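Local coordinates for protein glycoside Hydrolase (Bacteroides plebeius, PDB 5T3B) that probably hydrolyses glycosidic bonds of agar-type galactans, as a family 50 glycoside hydrolase of a human gut bacterium, at residues E198-S202 and K203-Y207; Q210-N213 and L214-G217; D222-D225 and E226-K229; E230-S234 and D235-M239; K349-G352 and K353-V357. One frame throughout, in Å; residues are numbered along the deposited sequence. Where two conformers were deposited one is given.

In the fold
From the N terminus, helix 195-203 ends in contact 1, whose C-cap turns the chain into a loop. That loop contains contact 2, a 3-10 turn packed beside helix 264-269. Contact 3 opens helix 224-232, and contact 4 closes it. No contact nests in or crosses another: all five follow in series, each joining adjacent segments. Contact 1 is the hub of the first four. F199 packs on W224 and W227 of contact 3, Y207 on V212 and K215 of contact 2, and E198 on Y231 of contact 4. Contact 5, far along the chain, ends helix 345-354 and touches none of the others, but helix 300-324 lies against both it and helix 224-232.

Contact 1 (E198-S202 and K203-Y207)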
loop_
_atom_site.group_PDB
_atom_site.type_symbol
_atom_site.label_atom_id
_atom_site.label_comp_id
_atom_site.label_asym_id
_atom_site.label_seq_id
_atom_site.Cartn_x
_atom_site.Cartn_y
_atom_site.Cartn_z
ATOM N N GLU A 198 -17.274 10.265 -4.095
ATOM C CA GLU A 198 -17.869 10.471 -5.395
ATOM C C GLU A 198 -19.350 10.029 -5.407
ATOM O O GLU A 198 -20.181 10.642 -6.105
ATOM C CB GLU A 198 -17.047 9.804 -6.478
ATOM C CG GLU A 198 -15.743 10.546 -6.700
ATOM C CD GLU A 198 -15.879 11.940 -7.315
ATOM O OE1 GLU A 198 -16.886 12.260 -7.825
ATOM O OE2 GLU A 198 -14.918 12.715 -7.305
ATOM N N PHE A 199 -19.654 8.930 -4.723
ATOM C CA PHE A 199 -21.049 8.491 -4.616
ATOM C C PHE A 199 -21.902 9.576 -3.944
ATOM O O PHE A 199 -22.981 9.937 -4.434
ATOM C CB PHE A 199 -21.118 7.169 -3.817
ATOM C CG PHE A 199 -22.512 6.720 -3.488
ATOM C CD1 PHE A 199 -23.316 6.161 -4.483
ATOM C CD2 PHE A 199 -22.965 6.728 -2.223
ATOM C CE1 PHE A 199 -24.569 5.714 -4.173
ATOM C CE2 PHE A 199 -24.220 6.277 -1.930
ATOM C CZ PHE A 199 -25.017 5.786 -2.914
ATOM N N LYS A 200 -21.396 10.074 -2.820
ATOM C CA LYS A 200 -22.085 11.151 -2.070
ATOM C C LYS A 200 -22.367 12.323 -2.991
ATOM O O LYS A 200 -23.484 12.849 -3.055
ATOM C CB LYS A 200 -21.219 11.609 -0.899
ATOM C CG LYS A 200 -21.716 12.892 -0.303
ATOM C CD LYS A 200 -20.660 13.461 0.608
ATOM C CE LYS A 200 -20.900 14.911 0.936
ATOM N NZ LYS A 200 -20.245 15.805 -0.061
ATOM N N ASN A 201 -21.346 12.737 -3.723
ATOM C CA ASN A 201 -21.487 13.877 -4.658
ATOM C C ASN A 201 -22.462 13.595 -5.800
ATOM O O ASN A 201 -23.339 14.432 -6.104
ATOM C CB ASN A 201 -20.118 14.269 -5.186
ATOM C CG ASN A 201 -19.286 15.007 -4.127
ATOM O OD1 ASN A 201 -19.824 15.535 -3.108
ATOM N ND2 ASN A 201 -17.975 15.092 -4.363
ATOM N N SER A 202 -22.397 12.370 -6.330
ATOM C CA SER A 202 -23.325 11.957 -7.405
ATOM C C SER A 202 -24.791 11.977 -6.941
ATOM O O SER A 202 -25.697 12.372 -7.696
ATOM C CB SER A 202 -22.933 10.569 -7.980
ATOM O OG SER A 202 -23.820 10.158 -9.007
ATOM N N LYS A 203 -25.018 11.590 -5.699
ATOM C CA LYS A 203 -26.371 11.497 -5.190
ATOM C C LYS A 203 -26.903 12.790 -4.606
ATOM O O LYS A 203 -28.076 12.937 -4.301
ATOM C CB LYS A 203 -26.486 10.391 -4.131
ATOM C CG LYS A 203 -26.198 8.982 -4.664
ATOM C CD LYS A 203 -27.221 8.616 -5.788
ATOM C CE LYS A 203 -27.001 7.220 -6.351
ATOM N NZ LYS A 203 -27.998 6.985 -7.437
ATOM N N GLY A 204 -26.035 13.749 -4.419
ATOM C CA GLY A 204 -26.411 15.047 -3.796
ATOM C C GLY A 204 -26.849 14.983 -2.356
ATOM O O GLY A 204 -27.784 15.684 -1.961
ATOM N N ILE A 205 -26.132 14.163 -1.571
ATOM C CA ILE A 205 -26.461 13.917 -0.205
ATOM C C ILE A 205 -25.297 14.327 0.698
ATOM O O ILE A 205 -24.260 14.728 0.242
ATOM C CB ILE A 205 -26.845 12.448 0.001
ATOM C CG1 ILE A 205 -25.682 11.484 -0.367
ATOM C CG2 ILE A 205 -28.118 12.105 -0.783
ATOM C CD1 ILE A 205 -25.981 10.022 -0.101
ATOM N N SER A 206 -25.584 14.275 2.007
ATOM C CA SER A 206 -24.564 14.525 3.009
ATOM C C SER A 206 -23.999 13.205 3.484
ATOM O O SER A 206 -24.629 12.137 3.342
ATOM C CB SER A 206 -25.190 15.197 4.229
ATOM O OG SER A 206 -25.673 16.501 3.956
ATOM N N TYR A 207 -22.821 13.278 4.097
ATOM C CA TYR A 207 -22.299 12.112 4.821
ATOM C C TYR A 207 -23.249 11.738 5.982
ATOM O O TYR A 207 -23.938 12.576 6.555
ATOM C CB TYR A 207 -20.913 12.380 5.393
ATOM C CG TYR A 207 -19.871 12.477 4.299
ATOM C CD1 TYR A 207 -19.586 11.378 3.492
ATOM C CD2 TYR A 207 -19.114 13.632 4.097
ATOM C CE1 TYR A 207 -18.584 11.415 2.545
ATOM C CE2 TYR A 207 -18.124 13.655 3.096
ATOM C CZ TYR A 207 -17.874 12.539 2.341
ATOM O OH TYR A 207 -16.913 12.503 1.356
HETATM O O HOH W 1 -25.959 8.619 -9.393
#
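K203 gives its backbone N to F199 O at 2.9 Å, and its side chain folds back on the same residue. With CG trans to its own carbonyl carbon (chi1 -63°), K203 lays CG over one face of the F199 ring, off-centre, as a CH-pi contact 4.0 Å from the centroid; a bend at chi2 brings CE beside F199 CE1. Water 1, held by S202 OG at 2.7 Å, accepts a weak bond from K203 NZ. G204 leaves the helix with positive phi (65°), forming a Schellman motif; its N reaches N201 O at 3.3 Å from well above the carbonyl plane. I205 N follows with a weak bond to K200 O, and I205 O comes to 3.2 Å from K200 CG. At Y207 the ring crosses the K200 chain at about a right angle. In one of the two K200 conformers CD sits over the ring centre, 3.4 Å from the Y207 centroid, while NZ turns aside to N201 OD1. Around the Schellman turn two lysine chains thus lie against aromatic rings. Beyond it, F199 meets W224 and W227 of helix 224-232 edge-to-face, and Y207 packs on V212 and K215 in the following loop.

Contact 2 (Q210-N213 and L214-G217); sequences QNVN and LKIG
N211 turns one face of its carboxamide to L214: L214 CG lies above the amide plane, 3.8 Å from N211 ND2, and the two side chains cross at a slant. The backbone N of N213 approaches from that same face, donating to N211 OD1 at 2.9 Å from well out of the amide plane. This is an Asx turn, and it leads straight into a 3-10 segment. With its CG trans to the main-chain N (chi1 -173°), N211 can set OD1 near the start of the turn while presenting its face to the leucine. Two successive backbone bonds wind the 3-10 turn: L214 N to N211 O at 2.9 Å, and K215 N to V212 O at 3.0 Å. In both, the donor stands above the carbonyl plane, consistent with the tight winding. The first torsion of K215 (chi1 68°) wedges its CG between the main-chain branches and brings it to 3.2 Å from V212 O, from where the rest of the chain runs extended. L214 is buried against R267 and F268 of helix 264-269, and N213 also touches R267, so the turn packs this loop onto that helix. Further on, water 2 carries the turn's bonding forward: it donates to N213 O at 2.8 Å and accepts from I216 N at 3.0 Å.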
loop_
_atom_site.group_PDB
_atom_site.type_symbol
_atom_site.label_atom_id
_atom_site.label_comp_id
_atom_site.label_asym_id
_atom_site.label_seq_id
_atom_site.Cartn_x
_atom_site.Cartn_y
_atom_site.Cartn_z
ATOM N N GLN A 210 -23.804 13.857 9.183
ATOM C CA GLN A 210 -22.963 14.999 8.777
ATOM C C GLN A 210 -21.495 14.803 9.103
ATOM O O GLN A 210 -20.758 15.781 9.190
ATOM C CB GLN A 210 -23.403 16.356 9.355
ATOM C CG GLN A 210 -24.826 16.781 9.073
ATOM C CD GLN A 210 -25.168 16.829 7.600
ATOM O OE1 GLN A 210 -24.465 17.432 6.779
ATOM N NE2 GLN A 210 -26.203 16.141 7.252
ATOM N N ASN A 211 -21.068 13.528 9.170
ATOM C CA ASN A 211 -19.797 13.182 9.651
ATOM C C ASN A 211 -19.025 12.373 8.593
ATOM O O ASN A 211 -19.328 11.208 8.364
ATOM C CB ASN A 211 -19.960 12.366 10.935
ATOM C CG ASN A 211 -18.651 12.093 11.616
ATOM O OD1 ASN A 211 -17.558 12.351 11.069
ATOM N ND2 ASN A 211 -18.739 11.562 12.804
ATOM N N VAL A 212 -18.005 12.978 7.985
ATOM C CA VAL A 212 -17.157 12.295 7.026
ATOM C C VAL A 212 -16.584 10.982 7.536
ATOM O O VAL A 212 -16.381 10.038 6.775
ATOM C CB VAL A 212 -16.014 13.239 6.563
ATOM C CG1 VAL A 212 -15.071 13.554 7.729
ATOM C CG2 VAL A 212 -15.263 12.660 5.385
ATOM N N ASN A 213 -16.352 10.884 8.836
ATOM C CA ASN A 213 -15.794 9.653 9.418
ATOM C C ASN A 213 -16.758 8.501 9.391
ATOM O O ASN A 213 -16.349 7.380 9.650
ATOM C CB ASN A 213 -15.224 9.921 10.795
ATOM C CG ASN A 213 -14.170 11.054 10.736
ATOM O OD1 ASN A 213 -13.281 11.027 9.931
ATOM N ND2 ASN A 213 -14.358 12.066 11.502
ATOM N N LEU A 214 -18.030 8.781 9.125
ATOM C CA LEU A 214 -19.058 7.762 8.964
ATOM C C LEU A 214 -19.373 7.444 7.495
ATOM O O LEU A 214 -20.358 6.788 7.207
ATOM C CB LEU A 214 -20.330 8.161 9.716
ATOM C CG LEU A 214 -20.158 8.413 11.204
ATOM C CD1 LEU A 214 -21.498 8.728 11.873
ATOM C CD2 LEU A 214 -19.347 7.361 11.963
ATOM N N LYS A 215 -18.510 7.875 6.582
ATOM C CA LYS A 215 -18.808 7.716 5.177
ATOM C C LYS A 215 -18.970 6.278 4.698
ATOM O O LYS A 215 -19.689 6.048 3.744
ATOM C CB LYS A 215 -17.850 8.482 4.304
ATOM C CG LYS A 215 -16.442 7.952 4.299
ATOM C CD LYS A 215 -15.630 8.750 3.302
ATOM C CE LYS A 215 -14.285 8.278 3.131
ATOM N NZ LYS A 215 -13.695 9.441 2.321
ATOM N N ILE A 216 -18.363 5.318 5.396
ATOM C CA ILE A 216 -18.588 3.969 5.006
ATOM C C ILE A 216 -20.081 3.576 5.094
ATOM O O ILE A 216 -20.522 2.664 4.390
ATOM C CB ILE A 216 -17.751 2.986 5.859
ATOM C CG1 ILE A 216 -17.769 1.547 5.278
ATOM C CG2 ILE A 216 -18.136 3.006 7.290
ATOM C CD1 ILE A 216 -17.221 1.408 3.877
ATOM N N GLY A 217 -20.866 4.268 5.908
ATOM C CA GLY A 217 -22.276 3.996 5.974
ATOM C C GLY A 217 -23.053 4.260 4.700
ATOM O O GLY A 217 -24.200 3.801 4.541
HETATM O O HOH W 2 -16.193 5.753 7.419
#

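Contact 3 (D222-D225 and E226-K229)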
loop_
_atom_site.group_PDB
_atom_site.type_symbol
_atom_site.label_atom_id
_atom_site.label_comp_id
_atom_site.label_asym_id
_atom_site.label_seq_id
_atom_site.Cartn_x
_atom_site.Cartn_y
_atom_site.Cartn_z
ATOM N N ASP A 222 -29.490 3.824 -0.923
ATOM C CA ASP A 222 -30.033 3.368 -2.180
ATOM C C ASP A 222 -29.052 3.708 -3.325
ATOM O O ASP A 222 -28.554 4.816 -3.414
ATOM C CB ASP A 222 -31.369 4.015 -2.457
ATOM C CG ASP A 222 -32.531 3.379 -1.619
ATOM O OD1 ASP A 222 -32.331 2.460 -0.783
ATOM O OD2 ASP A 222 -33.672 3.768 -1.831
ATOM N N GLY A 223 -28.799 2.714 -4.182
ATOM C CA GLY A 223 -28.083 2.948 -5.409
ATOM C C GLY A 223 -26.571 2.732 -5.365
ATOM O O GLY A 223 -25.917 2.907 -6.380
ATOM N N TRP A 224 -26.050 2.312 -4.209
ATOM C CA TRP A 224 -24.584 2.125 -4.057
ATOM C C TRP A 224 -24.053 1.119 -5.114
ATOM O O TRP A 224 -23.099 1.423 -5.835
ATOM C CB TRP A 224 -24.252 1.714 -2.642
ATOM C CG TRP A 224 -22.897 1.186 -2.448
ATOM C CD1 TRP A 224 -22.586 -0.080 -2.103
ATOM C CD2 TRP A 224 -21.614 1.862 -2.602
ATOM N NE1 TRP A 224 -21.235 -0.255 -1.990
ATOM C CE2 TRP A 224 -20.613 0.922 -2.313
ATOM C CE3 TRP A 224 -21.240 3.150 -2.929
ATOM C CZ2 TRP A 224 -19.255 1.246 -2.376
ATOM C CZ3 TRP A 224 -19.909 3.463 -2.977
ATOM C CH2 TRP A 224 -18.948 2.519 -2.712
ATOM N N ASP A 225 -24.663 -0.077 -5.154
ATOM C CA ASP A 225 -24.120 -1.100 -6.047
ATOM C C ASP A 225 -24.182 -0.646 -7.519
ATOM O O ASP A 225 -23.227 -0.842 -8.280
ATOM C CB ASP A 225 -24.888 -2.414 -5.942
ATOM C CG ASP A 225 -24.648 -3.222 -4.707
ATOM O OD1 ASP A 225 -23.882 -2.886 -3.869
ATOM O OD2 ASP A 225 -25.417 -4.235 -4.489
ATOM N N GLU A 226 -25.314 -0.067 -7.904
ATOM C CA GLU A 226 -25.460 0.394 -9.242
ATOM C C GLU A 226 -24.527 1.549 -9.623
ATOM O O GLU A 226 -24.003 1.633 -10.739
ATOM C CB GLU A 226 -26.906 0.792 -9.560
ATOM C CG GLU A 226 -27.169 1.219 -10.988
ATOM C CD GLU A 226 -26.677 0.263 -12.101
ATOM O OE1 GLU A 226 -26.740 -1.001 -11.946
ATOM O OE2 GLU A 226 -26.176 0.833 -13.137
ATOM N N TRP A 227 -24.352 2.458 -8.671
ATOM C CA TRP A 227 -23.492 3.585 -8.884
ATOM C C TRP A 227 -22.032 3.088 -9.134
ATOM O O TRP A 227 -21.346 3.570 -10.036
ATOM C CB TRP A 227 -23.523 4.586 -7.712
ATOM C CG TRP A 227 -22.530 5.683 -7.908
ATOM C CD1 TRP A 227 -22.710 6.821 -8.604
ATOM C CD2 TRP A 227 -21.182 5.684 -7.512
ATOM N NE1 TRP A 227 -21.567 7.554 -8.639
ATOM C CE2 TRP A 227 -20.606 6.851 -7.996
ATOM C CE3 TRP A 227 -20.397 4.812 -6.783
ATOM C CZ2 TRP A 227 -19.230 7.147 -7.806
ATOM C CZ3 TRP A 227 -19.035 5.115 -6.591
ATOM C CH2 TRP A 227 -18.481 6.247 -7.125
ATOM N N CYS A 228 -21.602 2.088 -8.357
ATOM C CA CYS A 228 -20.263 1.577 -8.599
ATOM C C CYS A 228 -20.103 1.074 -10.039
ATOM O O CYS A 228 -19.067 1.266 -10.696
ATOM C CB CYS A 228 -19.917 0.479 -7.552
ATOM S SG CYS A 228 -19.589 1.044 -5.911
ATOM N N LYS A 229 -21.114 0.318 -10.508
ATOM C CA LYS A 229 -21.072 -0.181 -11.904
ATOM C C LYS A 229 -20.905 0.981 -12.906
ATOM O O LYS A 229 -20.124 0.918 -13.849
ATOM C CB LYS A 229 -22.291 -1.045 -12.191
ATOM C CG LYS A 229 -22.224 -2.405 -11.509
ATOM C CD LYS A 229 -23.459 -3.234 -11.611
ATOM C CE LYS A 229 -23.273 -4.581 -10.957
ATOM N NZ LYS A 229 -24.483 -5.390 -11.164
#
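C228 places its sulfur over the six-membered ring of the W224 indole: SG stands 3.5 Å from the centroid of that ring, only 11° off the ring normal. This Cys sulfur-aromatic contact spans one helical turn. It forms because W224 swings its ring forward along the helix, CG trans to the main-chain N (chi1 166°), while C228 points SG back toward the N-terminal end. W227 joins from another direction, its CE3 4.1 Å from W224 CZ3, the two indoles meeting at a slant. Beneath them the first turn of helix 224-232 is set by G223 at the N-cap, whose O accepts from W227 N at 2.8 Å, and by C228 N bonding to W224 O at 3.0 Å. W224 NE1 donates to K313 O of helix 300-324, and that helix also packs on C228. The bonded N-H fixes the indole's place, and the sulfur over its face adds a contact that is probably mainly dispersive.

Contact 4 (E230-S234 and D235-M239); sequences EYLNS and DAFGM
Y231 and F237 meet as an offset edge-to-face pair across the C-terminal end of helix 224-232, where the chain passes through an ST turn at S234 into a short 3-10 turn. The F237 edge is directed at the face of Y231, with centroids 5.8 Å apart and planes at 89°. Y231 also takes the methyl of A236, whose CB is 3.6 Å from Y231 CE1. Next along the chain, L232 sets CD1 over the centre of the F237 ring, 3.8 Å from the centroid. F237 is thus held at its rim by the tyrosine and on one face by the leucine; F193 stacks on it and F249 meets it edge-to-face. N233 turns away, its OD1 bonded to K326 N. S234 then does most of the polar work. Its carbonyl O accepts from F237 N at 3.1 Å, closing the 3-10 turn, and also from R241, which reaches L232 O as well. These bonds and rings fasten the helix end to the segment that follows. With chi1 at 80°, the S234 hydroxyl is tucked over its own backbone and bonds in two directions. S234 OG accepts from A236 N at 3.2 Å and donates to Y231 O at 2.7 Å, in the carbonyl plane and on a lone pair of an oxygen that also receives S234 N.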
loop_
_atom_site.group_PDB
_atom_site.type_symbol
_atom_site.label_atom_id
_atom_site.label_comp_id
_atom_site.label_asym_id
_atom_site.label_seq_id
_atom_site.Cartn_x
_atom_site.Cartn_y
_atom_site.Cartn_z
ATOM N N GLU A 230 -21.704 2.015 -12.742
ATOM C CA GLU A 230 -21.664 3.174 -13.609
ATOM C C GLU A 230 -20.316 3.859 -13.544
ATOM O O GLU A 230 -19.763 4.230 -14.562
ATOM C CB GLU A 230 -22.813 4.119 -13.292
ATOM C CG GLU A 230 -24.161 3.510 -13.627
ATOM C CD GLU A 230 -25.344 4.361 -13.224
ATOM O OE1 GLU A 230 -25.139 5.554 -12.839
ATOM O OE2 GLU A 230 -26.507 3.835 -13.279
ATOM N N TYR A 231 -19.774 3.985 -12.313
ATOM C CA TYR A 231 -18.510 4.711 -12.158
ATOM C C TYR A 231 -17.399 3.962 -12.855
ATOM O O TYR A 231 -16.588 4.569 -13.544
ATOM C CB TYR A 231 -18.239 4.919 -10.676
ATOM C CG TYR A 231 -17.126 5.928 -10.416
ATOM C CD1 TYR A 231 -17.213 7.237 -10.852
ATOM C CD2 TYR A 231 -16.005 5.572 -9.671
ATOM C CE1 TYR A 231 -16.203 8.183 -10.570
ATOM C CE2 TYR A 231 -14.991 6.477 -9.404
ATOM C CZ TYR A 231 -15.098 7.765 -9.825
ATOM O OH TYR A 231 -14.128 8.678 -9.561
ATOM N N LEU A 232 -17.340 2.640 -12.737
ATOM C CA LEU A 232 -16.327 1.869 -13.448
ATOM C C LEU A 232 -16.357 2.016 -14.948
ATOM O O LEU A 232 -15.337 1.932 -15.576
ATOM C CB LEU A 232 -16.379 0.377 -13.123
ATOM C CG LEU A 232 -15.421 -0.094 -12.002
ATOM C CD1 LEU A 232 -13.981 -0.078 -12.475
ATOM C CD2 LEU A 232 -15.587 0.658 -10.700
ATOM N N ASN A 233 -17.566 2.244 -15.465
ATOM C CA ASN A 233 -17.750 2.450 -16.907
ATOM C C ASN A 233 -17.677 3.899 -17.378
ATOM O O ASN A 233 -17.840 4.172 -18.559
ATOM C CB ASN A 233 -19.030 1.731 -17.368
ATOM C CG ASN A 233 -18.775 0.317 -17.776
ATOM O OD1 ASN A 233 -17.654 -0.188 -17.748
ATOM N ND2 ASN A 233 -19.847 -0.366 -18.157
ATOM N N SER A 234 -17.373 4.809 -16.447
ATOM C CA SER A 234 -17.351 6.203 -16.746
ATOM C C SER A 234 -15.997 6.661 -17.231
ATOM O O SER A 234 -14.992 5.936 -17.177
ATOM C CB SER A 234 -17.764 6.981 -15.498
ATOM O OG SER A 234 -16.700 7.105 -14.591
ATOM N N ASP A 235 -15.936 7.953 -17.548
ATOM C CA ASP A 235 -14.701 8.591 -17.990
ATOM C C ASP A 235 -13.634 8.609 -16.897
ATOM O O ASP A 235 -12.429 8.753 -17.187
ATOM C CB ASP A 235 -14.962 10.042 -18.501
ATOM C CG ASP A 235 -15.691 10.114 -19.840
ATOM O OD1 ASP A 235 -15.728 9.105 -20.614
ATOM O OD2 ASP A 235 -16.202 11.249 -20.162
ATOM N N ALA A 236 -14.030 8.399 -15.653
ATOM C CA ALA A 236 -13.007 8.352 -14.558
ATOM C C ALA A 236 -12.009 7.201 -14.739
ATOM O O ALA A 236 -10.846 7.306 -14.301
ATOM C CB ALA A 236 -13.737 8.213 -13.246
ATOM N N PHE A 237 -12.453 6.151 -15.414
ATOM C CA PHE A 237 -11.652 5.029 -15.723
ATOM C C PHE A 237 -11.168 4.947 -17.199
ATOM O O PHE A 237 -10.537 4.002 -17.587
ATOM C CB PHE A 237 -12.283 3.694 -15.297
ATOM C CG PHE A 237 -12.240 3.452 -13.820
ATOM C CD1 PHE A 237 -11.251 2.663 -13.295
ATOM C CD2 PHE A 237 -13.114 4.030 -12.949
ATOM C CE1 PHE A 237 -11.125 2.470 -11.941
ATOM C CE2 PHE A 237 -13.013 3.832 -11.591
ATOM C CZ PHE A 237 -12.018 3.062 -11.080
ATOM N N GLY A 238 -11.458 5.986 -17.965
ATOM C CA GLY A 238 -11.202 5.951 -19.401
ATOM C C GLY A 238 -9.775 5.694 -19.793
ATOM O O GLY A 238 -9.516 4.881 -20.654
ATOM N N MET A 239 -8.845 6.318 -19.081
ATOM C CA MET A 239 -7.434 6.096 -19.452
ATOM C C MET A 239 -6.813 4.827 -18.858
ATOM O O MET A 239 -5.711 4.429 -19.211
ATOM C CB MET A 239 -6.581 7.302 -19.106
ATOM C CG MET A 239 -6.368 7.522 -17.652
ATOM S SD MET A 239 -5.149 8.892 -17.311
ATOM C CE MET A 239 -5.845 10.185 -18.115
#

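Contact 5 (K349-G352 and K353-V357); sequences KAAG and KYCDV. With EDO (1,2-ethanediol), chain M.
A351 O accepts two N-H groups where helix 345-354 ends, from Y354 and from C355, the first residue beyond it. C355 N reaches it at 2.8 Å, close to the carbonyl plane, whereas Y354 N comes at 3.3 Å from far above that plane. Two residues before C355, K353 N bonds to K349 O at 3.2 Å, while Y354 N adds just a weak bond to A350 O. With phi -121°, Y354 departs from regular helix angles. Water 3 spans the break, donating to G352 O at 3.0 Å and to C355 O at 2.8 Å. Among the side chains, C355 lies back along the last turn, with SG 4.0 Å from A351 CB; both residues pack against Y315 of helix 300-324. Y354 brings the CD2 corner of its ring to 3.3 Å from A350 O, and K353 CB lies over one ring face, toward the rim. Both polar ends leave for the same residue: Y354 OH bonds to E312 OE1, and K353 NZ forms a salt bridge with E312 OE2. D356 pairs OD1 with K319 NZ, which also donates to Y354 O; an ethanediol, probably from the crystallisation liquor, lies beside the carboxylate. K349 NZ stands 5.1 Å from K353 NZ, a like-charge proximity that the carboxylate of E312 would probably ease. Charge pairing with E312 and K319 therefore ties this helix end to helix 300-324.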
loop_
_atom_site.group_PDB
_atom_site.type_symbol
_atom_site.label_atom_id
_atom_site.label_comp_id
_atom_site.label_asym_id
_atom_site.label_seq_id
_atom_site.Cartn_x
_atom_site.Cartn_y
_atom_site.Cartn_z
ATOM N N LYS A 349 -11.426 -10.677 6.073
ATOM C CA LYS A 349 -12.199 -11.702 5.405
ATOM C C LYS A 349 -12.952 -11.153 4.223
ATOM O O LYS A 349 -12.931 -11.727 3.103
ATOM C CB LYS A 349 -13.129 -12.380 6.372
ATOM C CG LYS A 349 -13.912 -13.496 5.694
ATOM C CD LYS A 349 -14.666 -14.290 6.765
ATOM C CE LYS A 349 -15.408 -15.453 6.107
ATOM N NZ LYS A 349 -16.851 -15.157 6.087
ATOM N N ALA A 350 -13.638 -10.029 4.436
ATOM C CA ALA A 350 -14.344 -9.402 3.319
ATOM C C ALA A 350 -13.417 -9.010 2.164
ATOM O O ALA A 350 -13.686 -9.240 0.996
ATOM C CB ALA A 350 -15.126 -8.214 3.833
ATOM N N ALA A 351 -12.316 -8.356 2.511
ATOM C CA ALA A 351 -11.370 -7.914 1.503
ATOM C C ALA A 351 -10.806 -9.100 0.746
ATOM O O ALA A 351 -10.644 -8.999 -0.465
ATOM C CB ALA A 351 -10.262 -7.140 2.146
ATOM N N GLY A 352 -10.540 -10.230 1.431
ATOM C CA GLY A 352 -10.015 -11.389 0.685
ATOM C C GLY A 352 -10.978 -11.991 -0.303
ATOM O O GLY A 352 -10.525 -12.587 -1.269
ATOM N N LYS A 353 -12.258 -11.832 -0.060
ATOM C CA LYS A 353 -13.294 -12.415 -0.967
ATOM C C LYS A 353 -13.403 -11.602 -2.212
ATOM O O LYS A 353 -13.761 -12.125 -3.268
ATOM C CB LYS A 353 -14.654 -12.454 -0.274
ATOM C CG LYS A 353 -14.733 -13.487 0.784
ATOM C CD LYS A 353 -16.104 -13.355 1.527
ATOM C CE LYS A 353 -17.323 -13.502 0.684
ATOM N NZ LYS A 353 -18.543 -13.339 1.595
ATOM N N TYR A 354 -13.101 -10.309 -2.167
ATOM C CA TYR A 354 -13.406 -9.353 -3.278
ATOM C C TYR A 354 -12.253 -8.615 -3.898
ATOM O O TYR A 354 -12.241 -8.299 -5.071
ATOM C CB TYR A 354 -14.546 -8.405 -2.811
ATOM C CG TYR A 354 -15.781 -9.112 -2.465
ATOM C CD1 TYR A 354 -16.523 -9.740 -3.501
ATOM C CD2 TYR A 354 -16.219 -9.264 -1.186
ATOM C CE1 TYR A 354 -17.705 -10.400 -3.236
ATOM C CE2 TYR A 354 -17.393 -9.984 -0.905
ATOM C CZ TYR A 354 -18.075 -10.606 -1.973
ATOM O OH TYR A 354 -19.267 -11.259 -1.786
ATOM N N CYS A 355 -11.255 -8.314 -3.143
ATOM C CA CYS A 355 -10.103 -7.603 -3.643
ATOM C C CYS A 355 -9.198 -8.604 -4.373
ATOM O O CYS A 355 -9.029 -9.740 -3.937
ATOM C CB CYS A 355 -9.307 -6.934 -2.534
ATOM S SG CYS A 355 -10.159 -5.674 -1.624
ATOM N N ASP A 356 -8.596 -8.186 -5.485
ATOM C CA ASP A 356 -7.527 -8.994 -6.036
ATOM C C ASP A 356 -6.276 -9.010 -5.172
ATOM O O ASP A 356 -5.581 -10.005 -5.048
ATOM C CB ASP A 356 -7.217 -8.533 -7.438
ATOM C CG ASP A 356 -8.413 -8.715 -8.353
ATOM O OD1 ASP A 356 -8.762 -9.915 -8.613
ATOM O OD2 ASP A 356 -9.018 -7.727 -8.831
ATOM N N VAL A 357 -5.979 -7.846 -4.576
ATOM C CA VAL A 357 -4.897 -7.699 -3.594
ATOM C C VAL A 357 -5.459 -6.769 -2.514
ATOM O O VAL A 357 -6.081 -5.776 -2.847
ATOM C CB VAL A 357 -3.627 -7.072 -4.198
ATOM C CG1 VAL A 357 -2.519 -6.996 -3.184
ATOM C CG2 VAL A 357 -3.177 -7.835 -5.430
HETATM C C1 EDO M . -9.797 -8.349 -12.602
HETATM O O1 EDO M . -10.434 -7.852 -11.411
HETATM C C2 EDO M . -9.915 -9.892 -12.707
HETATM O O2 EDO M . -9.423 -10.277 -11.400
HETATM O O HOH W 3 -10.457 -12.087 -4.177
#